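Side-chain contacts in diguanylate cyclase/phosphodiesterase (Caldicellulosiruptor saccharolyticus, PDB 3MTK), which probably hydrolyses cyclic di-GMP as a longer protein with PAS and EAL domains, of which this chain is the GGDEF domain: residues I149-E154 against E158-K163; R45-L50 against I83-F88; L6-E11 against K18-R23; E11-P16 against H65-I70. All blocks are in the same frame, centred on the assembly; numbering follows the deposited sequence.

Interaction 1: I149-E154 against E158-K163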
loop_
_atom_site.group_PDB
_atom_site.type_symbol
_atom_site.label_atom_id
_atom_site.label_comp_id
_atom_site.label_asym_id
_atom_site.label_seq_id
_atom_site.Cartn_x
_atom_site.Cartn_y
_atom_site.Cartn_z
ATOM N N ILE A 149 10.979 1.418 5.689
ATOM C CA ILE A 149 12.017 0.887 6.558
ATOM C C ILE A 149 12.101 1.759 7.820
ATOM O O ILE A 149 12.088 1.256 8.943
ATOM C CB ILE A 149 13.385 0.879 5.830
ATOM C CG1 ILE A 149 13.307 -0.035 4.601
ATOM C CG2 ILE A 149 14.487 0.414 6.773
ATOM C CD1 ILE A 149 14.542 -0.023 3.714
ATOM N N LYS A 150 12.167 3.070 7.633
ATOM C CA LYS A 150 12.257 3.994 8.762
ATOM C C LYS A 150 11.056 3.847 9.687
ATOM O O LYS A 150 11.168 4.026 10.904
ATOM C CB LYS A 150 12.328 5.439 8.258
ATOM C CG LYS A 150 13.471 5.717 7.289
ATOM C CD LYS A 150 14.838 5.601 7.962
ATOM C CE LYS A 150 15.965 5.990 7.007
ATOM N NZ LYS A 150 17.327 5.801 7.603
ATOM N N ALA A 151 9.906 3.524 9.104
ATOM C CA ALA A 151 8.679 3.382 9.872
ATOM C C ALA A 151 8.689 2.124 10.728
ATOM O O ALA A 151 8.203 2.132 11.861
ATOM C CB ALA A 151 7.461 3.379 8.931
ATOM N N LYS A 152 9.237 1.041 10.192
ATOM C CA LYS A 152 9.269 -0.199 10.948
ATOM C C LYS A 152 10.263 -0.130 12.109
ATOM O O LYS A 152 10.069 -0.777 13.135
ATOM C CB LYS A 152 9.574 -1.371 10.023
ATOM C CG LYS A 152 8.495 -1.589 8.970
ATOM C CD LYS A 152 8.649 -2.925 8.237
ATOM C CE LYS A 152 9.945 -2.992 7.451
ATOM N NZ LYS A 152 10.073 -4.272 6.710
ATOM N N GLU A 153 11.317 0.668 11.958
ATOM C CA GLU A 153 12.300 0.822 13.026
ATOM C C GLU A 153 11.585 1.552 14.153
ATOM O O GLU A 153 11.817 1.299 15.335
ATOM C CB GLU A 153 13.478 1.695 12.586
ATOM C CG GLU A 153 14.057 1.400 11.232
ATOM C CD GLU A 153 15.280 2.256 10.945
ATOM O OE1 GLU A 153 15.236 3.474 11.230
ATOM O OE2 GLU A 153 16.284 1.717 10.433
ATOM N N GLU A 154 10.726 2.484 13.761
ATOM C CA GLU A 154 9.962 3.289 14.699
ATOM C C GLU A 154 8.981 2.404 15.467
ATOM O O GLU A 154 8.629 2.692 16.609
ATOM C CB GLU A 154 9.202 4.370 13.935
ATOM C CG GLU A 154 9.012 5.652 14.704
ATOM C CD GLU A 154 10.313 6.407 14.869
ATOM O OE1 GLU A 154 10.886 6.827 13.839
ATOM O OE2 GLU A 154 10.764 6.576 16.021
ATOM N N GLU A 158 3.322 2.513 12.444
ATOM C CA GLU A 158 3.886 3.842 12.398
ATOM C C GLU A 158 4.082 4.135 10.911
ATOM O O GLU A 158 4.184 3.214 10.103
ATOM C CB GLU A 158 5.219 3.864 13.152
ATOM C CG GLU A 158 5.391 5.034 14.126
ATOM C CD GLU A 158 4.700 4.825 15.470
ATOM O OE1 GLU A 158 5.044 3.865 16.189
ATOM O OE2 GLU A 158 3.816 5.632 15.821
ATOM N N TYR A 159 4.105 5.410 10.544
ATOM C CA TYR A 159 4.283 5.794 9.147
ATOM C C TYR A 159 5.265 6.942 8.989
ATOM O O TYR A 159 5.432 7.755 9.898
ATOM C CB TYR A 159 2.945 6.205 8.528
ATOM C CG TYR A 159 2.359 7.475 9.110
ATOM C CD1 TYR A 159 1.498 7.433 10.211
ATOM C CD2 TYR A 159 2.645 8.715 8.546
ATOM C CE1 TYR A 159 0.936 8.592 10.730
ATOM C CE2 TYR A 159 2.085 9.883 9.052
ATOM C CZ TYR A 159 1.229 9.818 10.146
ATOM O OH TYR A 159 0.660 10.975 10.640
ATOM N N VAL A 160 5.905 7.001 7.826
ATOM C CA VAL A 160 6.864 8.057 7.517
ATOM C C VAL A 160 6.621 8.612 6.106
ATOM O O VAL A 160 6.421 7.851 5.154
ATOM C CB VAL A 160 8.324 7.538 7.602
ATOM C CG1 VAL A 160 9.292 8.669 7.290
ATOM C CG2 VAL A 160 8.604 6.972 8.989
ATOM N N ILE A 161 6.651 9.938 5.978
ATOM C CA ILE A 161 6.432 10.594 4.686
ATOM C C ILE A 161 7.654 11.394 4.263
ATOM O O ILE A 161 8.067 12.303 4.975
ATOM C CB ILE A 161 5.234 11.553 4.747
ATOM C CG1 ILE A 161 3.997 10.811 5.265
ATOM C CG2 ILE A 161 4.957 12.126 3.360
ATOM C CD1 ILE A 161 2.786 11.698 5.440
ATOM N N PHE A 162 8.228 11.056 3.109
ATOM C CA PHE A 162 9.407 11.760 2.601
ATOM C C PHE A 162 9.077 12.888 1.618
ATOM O O PHE A 162 8.373 12.685 0.629
ATOM C CB PHE A 162 10.376 10.787 1.922
ATOM C CG PHE A 162 11.221 9.983 2.878
ATOM C CD1 PHE A 162 11.442 10.420 4.184
ATOM C CD2 PHE A 162 11.837 8.803 2.454
ATOM C CE1 PHE A 162 12.265 9.694 5.050
ATOM C CE2 PHE A 162 12.668 8.068 3.316
ATOM C CZ PHE A 162 12.878 8.517 4.614
ATOM N N LYS A 163 9.602 14.076 1.904
ATOM C CA LYS A 163 9.395 15.253 1.062
ATOM C C LYS A 163 10.744 15.802 0.608
ATOM O O LYS A 163 11.720 15.748 1.353
ATOM C CB LYS A 163 8.647 16.336 1.842
ATOM C CG LYS A 163 7.158 16.086 1.984
ATOM C CD LYS A 163 6.498 17.131 2.868
ATOM C CE LYS A 163 4.986 17.092 2.721
ATOM N NZ LYS A 163 4.449 15.719 2.912
#

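Interaction 2: R45-L50 against I83-F88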
loop_
_atom_site.group_PDB
_atom_site.type_symbol
_atom_site.label_atom_id
_atom_site.label_comp_id
_atom_site.label_asym_id
_atom_site.label_seq_id
_atom_site.Cartn_x
_atom_site.Cartn_y
_atom_site.Cartn_z
ATOM N N ARG A 45 2.174 -6.428 8.456
ATOM C CA ARG A 45 3.179 -7.047 9.328
ATOM C C ARG A 45 2.927 -8.502 9.726
ATOM O O ARG A 45 1.789 -8.960 9.810
ATOM C CB ARG A 45 3.362 -6.212 10.599
ATOM C CG ARG A 45 3.732 -4.749 10.359
ATOM C CD ARG A 45 4.950 -4.619 9.468
ATOM N NE ARG A 45 6.088 -5.382 9.973
ATOM C CZ ARG A 45 6.868 -4.999 10.978
ATOM N NH1 ARG A 45 6.649 -3.852 11.602
ATOM N NH2 ARG A 45 7.874 -5.771 11.369
ATOM N N ASP A 46 4.021 -9.219 9.954
ATOM C CA ASP A 46 4.002 -10.610 10.388
ATOM C C ASP A 46 3.025 -11.536 9.684
ATOM O O ASP A 46 2.404 -12.393 10.305
ATOM C CB ASP A 46 3.776 -10.638 11.889
ATOM C CG ASP A 46 4.728 -9.708 12.619
ATOM O OD1 ASP A 46 5.961 -9.881 12.469
ATOM O OD2 ASP A 46 4.245 -8.790 13.325
ATOM N N LEU A 47 2.927 -11.370 8.370
ATOM C CA LEU A 47 2.046 -12.178 7.536
ATOM C C LEU A 47 2.515 -13.642 7.491
ATOM O O LEU A 47 1.708 -14.537 7.259
ATOM C CB LEU A 47 2.010 -11.573 6.128
ATOM C CG LEU A 47 0.855 -11.819 5.163
ATOM C CD1 LEU A 47 -0.460 -11.463 5.789
ATOM C CD2 LEU A 47 1.090 -10.967 3.931
ATOM N N GLU A 48 3.808 -13.883 7.722
ATOM C CA GLU A 48 4.341 -15.253 7.722
ATOM C C GLU A 48 3.861 -16.014 8.946
ATOM O O GLU A 48 3.442 -17.165 8.851
ATOM C CB GLU A 48 5.882 -15.271 7.720
ATOM C CG GLU A 48 6.545 -14.724 6.456
ATOM C CD GLU A 48 8.059 -14.978 6.411
ATOM O OE1 GLU A 48 8.747 -14.712 7.430
ATOM O OE2 GLU A 48 8.558 -15.433 5.352
ATOM N N LYS A 49 3.944 -15.374 10.106
ATOM C CA LYS A 49 3.505 -16.012 11.335
ATOM C C LYS A 49 2.042 -16.392 11.196
ATOM O O LYS A 49 1.588 -17.366 11.789
ATOM C CB LYS A 49 3.674 -15.065 12.523
ATOM C CG LYS A 49 4.989 -15.213 13.271
ATOM C CD LYS A 49 6.181 -14.961 12.374
ATOM C CE LYS A 49 7.478 -14.951 13.173
ATOM N NZ LYS A 49 8.653 -14.686 12.298
ATOM N N LEU A 50 1.306 -15.614 10.408
ATOM C CA LEU A 50 -0.109 -15.868 10.195
ATOM C C LEU A 50 -0.333 -17.073 9.297
ATOM O O LEU A 50 -1.278 -17.833 9.503
ATOM C CB LEU A 50 -0.787 -14.631 9.598
ATOM C CG LEU A 50 -1.739 -13.867 10.527
ATOM C CD1 LEU A 50 -1.140 -13.759 11.927
ATOM C CD2 LEU A 50 -2.009 -12.492 9.943
ATOM N N ILE A 83 1.854 -4.953 -4.889
ATOM C CA ILE A 83 3.199 -5.083 -5.424
ATOM C C ILE A 83 4.117 -6.099 -4.761
ATOM O O ILE A 83 5.232 -6.323 -5.217
ATOM C CB ILE A 83 3.898 -3.716 -5.406
ATOM C CG1 ILE A 83 3.945 -3.176 -3.976
ATOM C CG2 ILE A 83 3.139 -2.739 -6.300
ATOM C CD1 ILE A 83 4.594 -1.818 -3.873
ATOM N N GLY A 84 3.655 -6.711 -3.684
ATOM C CA GLY A 84 4.474 -7.694 -2.997
ATOM C C GLY A 84 3.555 -8.619 -2.236
ATOM O O GLY A 84 2.386 -8.307 -2.043
ATOM N N PHE A 85 4.077 -9.764 -1.822
ATOM C CA PHE A 85 3.299 -10.739 -1.071
ATOM C C PHE A 85 2.551 -10.077 0.082
ATOM O O PHE A 85 1.373 -10.358 0.313
ATOM C CB PHE A 85 4.237 -11.819 -0.526
ATOM C CG PHE A 85 3.724 -12.500 0.707
ATOM C CD1 PHE A 85 2.619 -13.345 0.644
ATOM C CD2 PHE A 85 4.321 -12.263 1.936
ATOM C CE1 PHE A 85 2.112 -13.947 1.794
ATOM C CE2 PHE A 85 3.828 -12.855 3.094
ATOM C CZ PHE A 85 2.722 -13.699 3.025
ATOM N N ASP A 86 3.243 -9.186 0.793
ATOM C CA ASP A 86 2.671 -8.497 1.949
ATOM C C ASP A 86 2.663 -6.979 1.817
ATOM O O ASP A 86 2.594 -6.273 2.823
ATOM C CB ASP A 86 3.470 -8.858 3.199
ATOM C CG ASP A 86 4.900 -8.370 3.130
ATOM O OD1 ASP A 86 5.272 -7.797 2.083
ATOM O OD2 ASP A 86 5.658 -8.552 4.117
ATOM N N ARG A 87 2.714 -6.469 0.593
ATOM C CA ARG A 87 2.779 -5.030 0.430
ATOM C C ARG A 87 1.878 -4.448 -0.630
ATOM O O ARG A 87 1.761 -4.994 -1.721
ATOM C CB ARG A 87 4.230 -4.628 0.149
ATOM C CG ARG A 87 4.413 -3.193 -0.300
ATOM C CD ARG A 87 5.876 -2.912 -0.574
ATOM N NE ARG A 87 6.724 -3.213 0.582
ATOM C CZ ARG A 87 8.003 -2.861 0.673
ATOM N NH1 ARG A 87 8.577 -2.198 -0.322
ATOM N NH2 ARG A 87 8.708 -3.156 1.759
ATOM N N PHE A 88 1.251 -3.320 -0.297
ATOM C CA PHE A 88 0.348 -2.629 -1.213
ATOM C C PHE A 88 0.899 -1.242 -1.495
ATOM O O PHE A 88 1.727 -0.730 -0.734
ATOM C CB PHE A 88 -1.048 -2.479 -0.601
ATOM C CG PHE A 88 -1.796 -3.770 -0.441
ATOM C CD1 PHE A 88 -2.676 -4.205 -1.425
ATOM C CD2 PHE A 88 -1.670 -4.526 0.726
ATOM C CE1 PHE A 88 -3.434 -5.378 -1.253
ATOM C CE2 PHE A 88 -2.417 -5.690 0.905
ATOM C CZ PHE A 88 -3.306 -6.114 -0.095
HETATM O O HOH W 1 4.696 -9.242 6.454
#

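Interaction 3: L6-E11 against K18-R23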
loop_
_atom_site.group_PDB
_atom_site.type_symbol
_atom_site.label_atom_id
_atom_site.label_comp_id
_atom_site.label_asym_id
_atom_site.label_seq_id
_atom_site.Cartn_x
_atom_site.Cartn_y
_atom_site.Cartn_z
ATOM N N LEU A 6 -1.753 -11.310 -16.515
ATOM C CA LEU A 6 -0.635 -11.961 -15.859
ATOM C C LEU A 6 0.527 -10.973 -15.779
ATOM O O LEU A 6 1.357 -11.024 -14.873
ATOM C CB LEU A 6 -0.235 -13.184 -16.682
ATOM C CG LEU A 6 0.247 -14.478 -16.034
ATOM C CD1 LEU A 6 -0.676 -14.924 -14.906
ATOM C CD2 LEU A 6 0.296 -15.536 -17.130
ATOM N N ALA A 7 0.567 -10.049 -16.724
ATOM C CA ALA A 7 1.637 -9.079 -16.760
ATOM C C ALA A 7 1.361 -7.818 -15.948
ATOM O O ALA A 7 2.290 -7.165 -15.467
ATOM C CB ALA A 7 1.922 -8.705 -18.204
ATOM N N PHE A 8 0.089 -7.483 -15.771
ATOM C CA PHE A 8 -0.247 -6.253 -15.070
ATOM C C PHE A 8 -1.046 -6.321 -13.787
ATOM O O PHE A 8 -1.070 -5.355 -13.038
ATOM C CB PHE A 8 -0.961 -5.323 -16.041
ATOM C CG PHE A 8 -0.123 -4.951 -17.219
ATOM C CD1 PHE A 8 1.029 -4.188 -17.046
ATOM C CD2 PHE A 8 -0.464 -5.388 -18.500
ATOM C CE1 PHE A 8 1.832 -3.864 -18.135
ATOM C CE2 PHE A 8 0.329 -5.069 -19.595
ATOM C CZ PHE A 8 1.479 -4.305 -19.414
ATOM N N TYR A 9 -1.697 -7.444 -13.524
ATOM C CA TYR A 9 -2.502 -7.552 -12.317
ATOM C C TYR A 9 -2.084 -8.680 -11.380
ATOM O O TYR A 9 -1.338 -9.588 -11.759
ATOM C CB TYR A 9 -3.970 -7.715 -12.702
ATOM C CG TYR A 9 -4.479 -6.582 -13.553
ATOM C CD1 TYR A 9 -5.012 -5.432 -12.976
ATOM C CD2 TYR A 9 -4.393 -6.644 -14.938
ATOM C CE1 TYR A 9 -5.451 -4.370 -13.766
ATOM C CE2 TYR A 9 -4.824 -5.593 -15.732
ATOM C CZ TYR A 9 -5.353 -4.461 -15.145
ATOM O OH TYR A 9 -5.782 -3.430 -15.949
ATOM N N ASP A 10 -2.588 -8.608 -10.153
ATOM C CA ASP A 10 -2.281 -9.599 -9.146
ATOM C C ASP A 10 -3.345 -10.693 -9.119
ATOM O O ASP A 10 -4.530 -10.431 -8.930
ATOM C CB ASP A 10 -2.157 -8.922 -7.779
ATOM C CG ASP A 10 -1.792 -9.896 -6.679
ATOM O OD1 ASP A 10 -2.698 -10.366 -5.965
ATOM O OD2 ASP A 10 -0.590 -10.205 -6.539
ATOM N N GLU A 11 -2.902 -11.925 -9.330
ATOM C CA GLU A 11 -3.777 -13.090 -9.348
ATOM C C GLU A 11 -4.826 -13.088 -8.240
ATOM O O GLU A 11 -6.021 -12.938 -8.497
ATOM C CB GLU A 11 -2.920 -14.355 -9.239
ATOM C CG GLU A 11 -3.707 -15.642 -9.063
ATOM C CD GLU A 11 -4.633 -15.913 -10.231
ATOM O OE1 GLU A 11 -4.129 -16.216 -11.336
ATOM O OE2 GLU A 11 -5.866 -15.817 -10.042
ATOM N N LYS A 18 2.978 -4.451 -9.573
ATOM C CA LYS A 18 4.058 -3.474 -9.596
ATOM C C LYS A 18 4.385 -2.934 -10.995
ATOM O O LYS A 18 4.856 -1.806 -11.132
ATOM C CB LYS A 18 5.313 -4.047 -8.937
ATOM C CG LYS A 18 6.412 -3.016 -8.783
ATOM C CD LYS A 18 7.681 -3.588 -8.178
ATOM C CE LYS A 18 7.544 -3.841 -6.683
ATOM N NZ LYS A 18 8.882 -4.036 -6.023
ATOM N N ASN A 19 4.136 -3.721 -12.033
ATOM C CA ASN A 19 4.396 -3.249 -13.393
ATOM C C ASN A 19 3.417 -2.117 -13.725
ATOM O O ASN A 19 3.799 -1.081 -14.288
ATOM C CB ASN A 19 4.228 -4.383 -14.408
ATOM C CG ASN A 19 5.330 -5.415 -14.310
ATOM O OD1 ASN A 19 6.486 -5.075 -14.076
ATOM N ND2 ASN A 19 4.979 -6.683 -14.506
ATOM N N SER A 20 2.153 -2.327 -13.369
ATOM C CA SER A 20 1.121 -1.336 -13.599
ATOM C C SER A 20 1.435 -0.093 -12.785
ATOM O O SER A 20 1.206 1.023 -13.243
ATOM C CB SER A 20 -0.240 -1.900 -13.209
ATOM O OG SER A 20 -0.486 -3.109 -13.913
ATOM N N LEU A 21 1.968 -0.284 -11.581
ATOM C CA LEU A 21 2.332 0.849 -10.734
ATOM C C LEU A 21 3.378 1.687 -11.455
ATOM O O LEU A 21 3.333 2.918 -11.426
ATOM C CB LEU A 21 2.923 0.379 -9.395
ATOM C CG LEU A 21 3.586 1.473 -8.541
ATOM C CD1 LEU A 21 2.562 2.552 -8.229
ATOM C CD2 LEU A 21 4.141 0.891 -7.248
ATOM N N ILE A 22 4.327 1.014 -12.095
ATOM C CA ILE A 22 5.386 1.707 -12.807
ATOM C C ILE A 22 4.878 2.529 -14.007
ATOM O O ILE A 22 5.238 3.701 -14.152
ATOM C CB ILE A 22 6.459 0.708 -13.247
ATOM C CG1 ILE A 22 7.200 0.202 -12.004
ATOM C CG2 ILE A 22 7.409 1.360 -14.248
ATOM C CD1 ILE A 22 8.282 -0.829 -12.289
ATOM N N ARG A 23 4.047 1.928 -14.855
ATOM C CA ARG A 23 3.504 2.661 -15.997
ATOM C C ARG A 23 2.818 3.918 -15.478
ATOM O O ARG A 23 3.161 5.029 -15.873
ATOM C CB ARG A 23 2.464 1.837 -16.766
ATOM C CG ARG A 23 3.014 0.778 -17.704
ATOM C CD ARG A 23 1.925 0.328 -18.688
ATOM N NE ARG A 23 0.646 0.140 -18.011
ATOM C CZ ARG A 23 -0.496 -0.164 -18.618
ATOM N NH1 ARG A 23 -0.528 -0.317 -19.934
ATOM N NH2 ARG A 23 -1.606 -0.317 -17.903
#

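Interaction 4: E11-P16 against H65-I70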
loop_
_atom_site.group_PDB
_atom_site.type_symbol
_atom_site.label_atom_id
_atom_site.label_comp_id
_atom_site.label_asym_id
_atom_site.label_seq_id
_atom_site.Cartn_x
_atom_site.Cartn_y
_atom_site.Cartn_z
ATOM N N GLU A 11 -2.902 -11.925 -9.330
ATOM C CA GLU A 11 -3.777 -13.090 -9.348
ATOM C C GLU A 11 -4.826 -13.088 -8.240
ATOM O O GLU A 11 -6.021 -12.938 -8.497
ATOM C CB GLU A 11 -2.920 -14.355 -9.239
ATOM C CG GLU A 11 -3.707 -15.642 -9.063
ATOM C CD GLU A 11 -4.633 -15.913 -10.231
ATOM O OE1 GLU A 11 -4.129 -16.216 -11.336
ATOM O OE2 GLU A 11 -5.866 -15.817 -10.042
ATOM N N LEU A 12 -4.361 -13.254 -7.006
ATOM C CA LEU A 12 -5.233 -13.318 -5.833
ATOM C C LEU A 12 -6.091 -12.096 -5.558
ATOM O O LEU A 12 -7.265 -12.214 -5.209
ATOM C CB LEU A 12 -4.401 -13.594 -4.577
ATOM C CG LEU A 12 -5.216 -13.790 -3.293
ATOM C CD1 LEU A 12 -5.682 -15.243 -3.231
ATOM C CD2 LEU A 12 -4.377 -13.457 -2.059
ATOM N N THR A 13 -5.511 -10.916 -5.697
ATOM C CA THR A 13 -6.250 -9.706 -5.382
ATOM C C THR A 13 -7.001 -9.058 -6.534
ATOM O O THR A 13 -8.056 -8.458 -6.335
ATOM C CB THR A 13 -5.315 -8.651 -4.761
ATOM O OG1 THR A 13 -6.097 -7.596 -4.202
ATOM C CG2 THR A 13 -4.432 -8.049 -5.811
ATOM N N GLY A 14 -6.465 -9.166 -7.737
ATOM C CA GLY A 14 -7.128 -8.542 -8.859
ATOM C C GLY A 14 -6.640 -7.113 -8.988
ATOM O O GLY A 14 -6.902 -6.432 -9.977
ATOM N N LEU A 15 -5.932 -6.638 -7.975
ATOM C CA LEU A 15 -5.399 -5.287 -8.029
ATOM C C LEU A 15 -4.264 -5.247 -9.038
ATOM O O LEU A 15 -3.645 -6.272 -9.332
ATOM C CB LEU A 15 -4.859 -4.865 -6.655
ATOM C CG LEU A 15 -5.748 -3.985 -5.776
ATOM C CD1 LEU A 15 -7.203 -4.373 -5.964
ATOM C CD2 LEU A 15 -5.329 -4.135 -4.326
ATOM N N PRO A 16 -3.996 -4.066 -9.608
ATOM C CA PRO A 16 -2.898 -3.989 -10.572
ATOM C C PRO A 16 -1.601 -4.236 -9.787
ATOM O O PRO A 16 -1.516 -3.890 -8.604
ATOM C CB PRO A 16 -3.023 -2.569 -11.135
ATOM C CG PRO A 16 -3.802 -1.814 -10.086
ATOM C CD PRO A 16 -4.783 -2.822 -9.573
ATOM N N HIS A 65 -9.458 -9.500 1.715
ATOM C CA HIS A 65 -10.171 -8.584 2.604
ATOM C C HIS A 65 -9.392 -7.284 2.728
ATOM O O HIS A 65 -9.952 -6.198 2.577
ATOM C CB HIS A 65 -10.330 -9.189 3.999
ATOM C CG HIS A 65 -11.534 -10.064 4.147
ATOM N ND1 HIS A 65 -11.767 -11.153 3.335
ATOM C CD2 HIS A 65 -12.574 -10.007 5.012
ATOM C CE1 HIS A 65 -12.900 -11.730 3.693
ATOM N NE2 HIS A 65 -13.409 -11.055 4.709
ATOM N N ILE A 66 -8.092 -7.391 2.995
ATOM C CA ILE A 66 -7.280 -6.194 3.137
ATOM C C ILE A 66 -7.299 -5.353 1.869
ATOM O O ILE A 66 -7.520 -4.145 1.933
ATOM C CB ILE A 66 -5.818 -6.534 3.494
ATOM C CG1 ILE A 66 -5.760 -7.185 4.878
ATOM C CG2 ILE A 66 -4.982 -5.270 3.487
ATOM C CD1 ILE A 66 -4.391 -7.659 5.286
ATOM N N SER A 67 -7.085 -5.982 0.717
ATOM C CA SER A 67 -7.073 -5.234 -0.537
ATOM C C SER A 67 -8.363 -4.454 -0.746
ATOM O O SER A 67 -8.332 -3.301 -1.169
ATOM C CB SER A 67 -6.861 -6.170 -1.726
ATOM O OG SER A 67 -7.977 -7.024 -1.909
ATOM N N LYS A 68 -9.498 -5.075 -0.444
ATOM C CA LYS A 68 -10.774 -4.402 -0.632
ATOM C C LYS A 68 -10.939 -3.201 0.290
ATOM O O LYS A 68 -11.429 -2.149 -0.128
ATOM C CB LYS A 68 -11.921 -5.397 -0.465
ATOM C CG LYS A 68 -11.896 -6.453 -1.566
ATOM C CD LYS A 68 -13.067 -7.414 -1.507
ATOM C CE LYS A 68 -12.937 -8.496 -2.582
ATOM N NZ LYS A 68 -13.980 -9.554 -2.416
ATOM N N ARG A 69 -10.513 -3.340 1.538
ATOM C CA ARG A 69 -10.616 -2.222 2.465
ATOM C C ARG A 69 -9.725 -1.078 1.953
ATOM O O ARG A 69 -10.127 0.082 1.935
ATOM C CB ARG A 69 -10.189 -2.665 3.867
ATOM C CG ARG A 69 -10.406 -1.635 4.944
ATOM C CD ARG A 69 -10.207 -2.209 6.367
ATOM N NE ARG A 69 -11.100 -3.327 6.673
ATOM C CZ ARG A 69 -11.169 -3.927 7.866
ATOM N NH1 ARG A 69 -10.396 -3.512 8.865
ATOM N NH2 ARG A 69 -12.007 -4.945 8.060
ATOM N N ILE A 70 -8.511 -1.410 1.527
ATOM C CA ILE A 70 -7.594 -0.399 1.013
ATOM C C ILE A 70 -8.278 0.245 -0.190
ATOM O O ILE A 70 -8.376 1.462 -0.300
ATOM C CB ILE A 70 -6.264 -1.031 0.543
ATOM C CG1 ILE A 70 -5.538 -1.680 1.725
ATOM C CG2 ILE A 70 -5.390 0.016 -0.096
ATOM C CD1 ILE A 70 -4.173 -2.246 1.365
#

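Interaction 1: I149-E154 against E158-K163
Val160 points from its strand at the helix backbone: its CG2 branch, anti to the carbonyl carbon, comes 3.7 Å from Ala151 N and 3.8 Å from Ala151 CB. The small Ala151 methyl lets the two backbones close in, and its CB also lies 3.5 Å from Glu158 O. On one flank Lys150 and Phe162 cross at about a right angle, Lys150 CG meeting Phe162 CZ at 3.9 Å while the lysine chain, bent at chi2, carries its amino end away. Toward the helix end Glu154 and Glu158 meet through their stems, CG to CG at 3.7 Å. Both chains bend at chi2, the planes of their carboxylates are 80° apart, and the like charges keep their distance, Glu154 OE2 lying 6.3 Å from Glu158 OE1. Strand 159-163 pairs with strand 123-129, to which it runs parallel. Helix 137-154 joins these two strands and, with 159-163 running back along it at 148°, completes a beta-alpha-beta crossover of the GGDEF domain.

Interaction 2: R45-L50 against I83-F88
Leu47 lays its CD2 methyl over one face of the Phe85 ring, a CH-pi contact 3.6 Å from the centroid and 27° off the ring normal, displaced toward the rim at Phe85 CZ. The leucine CG, anti to the backbone N (chi1 -157°), is itself 3.4 Å from Phe85 CZ. Apolar contact continues onto Asp86, whose CB lies a tight 3.3 Å from Leu47 CD2. With an alanine at Leu47, the Phe85 face would probably lose its methyl cover, and Asp86 CB and Ile63 of helix 56-74 their leucine contact, opening a gap beside the hairpin. Backbone bonding shapes the other side: Ile83 and Gly84 both donate to Arg87 O, a classic beta bulge, and Gly84 to Arg87 form a type I turn. This is the hairpin that carries the GGDEF signature, here degenerate, Gly84 to Phe88 reading Gly-Phe-Asp-Arg-Phe. The polar link is a water, which donates to Asp86 OD2 at 2.6 Å and accepts a weak bond from Leu47 N at 3.4 Å.

Interaction 3: L6-E11 against K18-R23
The Phe8 ring is sandwiched: the Arg23 guanidinium lies flat over one face, centres 4.6 Å apart and planes 21° apart, while its own neighbour Ala7 sets CB over the opposite face. Arg23 CZ sits 18° off the ring normal, which makes the stack a cation-pi pair as well, and the bend of the arginine at chi3 helps swing the group across the ring. Ser20 OG stands at the ring edge, near its plane, and the Asn19 amide is turned nearly upright to the ring. Asn19 ND2 gives a nearly straight bond to Ala7 O, 2.9 Å (166°), in the carbonyl plane. Ser20 OG donates to Phe8 O at 2.5 Å, very short, so its exact length is doubtful. Replacing Phe8 with an alanine would probably leave the Arg23 guanidinium without its stacking partner and set it free to turn. Carbonyls at the end of helix 3-8 are thus taken up by side chains from the first turn of helix 18-30, and the exposed arginine charge rests on aromatic pi density.

Interaction 4: E11-P16 against H65-I70
The irregular loop 11-16 passes beside helix 56-74 at Thr13 and Ser67, whose CA atoms are 6.6 Å apart, and Gly14 takes a positive phi (88°) that a side chain would jam against the preceding carbonyl. Thr13 and Leu15, either side of that glycine, both reach Ser67. Thr13 presents its hydroxyl rather than its methyl: with OG1 anti to the backbone N (chi1 -168°), the oxygen lies a tight 3.0 Å from Ser67 CB and also 3.0 Å from Ser67 OG. Leu15 brings one branch, CD2, to 3.6 Å from Ser67 CB, so the serine methylene is touched by an oxygen and a methyl from two residues of the same loop. Phe88 also covers Ser67. The loop itself is steadied by the bond from Thr13 N to Asp10 OD1. Its sequence, Asp10 to Asn17, matches the Asp-x-Leu-Thr-x-Leu-Pro-Asn motif found at the start of GGDEF domains. Chemically, a small serine lets the loop lie close to the helix, and Ser67 OG, between its backbone N and carbonyl carbon (chi1 68°), is hydrogen-bonded to Ile64 O one turn earlier, which satisfies a buried hydroxyl within the helix itself.

How the interactions relate
Interactions 2, 3 and 4 are linked by contact. Interactions 2 and 4, centres 13 Å apart, meet at Phe88 of the signature hairpin, whose CG lies 3.4 Å from Ile70 CD1 and CE1 3.8 Å from Leu15 CD2. Interactions 3 and 4 share Glu11 and are joined by a probable hydrogen bond from Asp10 N to Leu15 O at 2.7 Å. Ile83 CG2, 3.5 Å from Lys18 CA, ties the hairpin strand to helix 18-30. Interaction 1 lies across the chain centre from interaction 3, about 25 Å between centres, and touches interaction 2 through Lys152 CD and Arg45 CZ (3.9 Å). Interaction 2 thus touches all three others, through its hairpin for interactions 3 and 4 and through Arg45 for interaction 1.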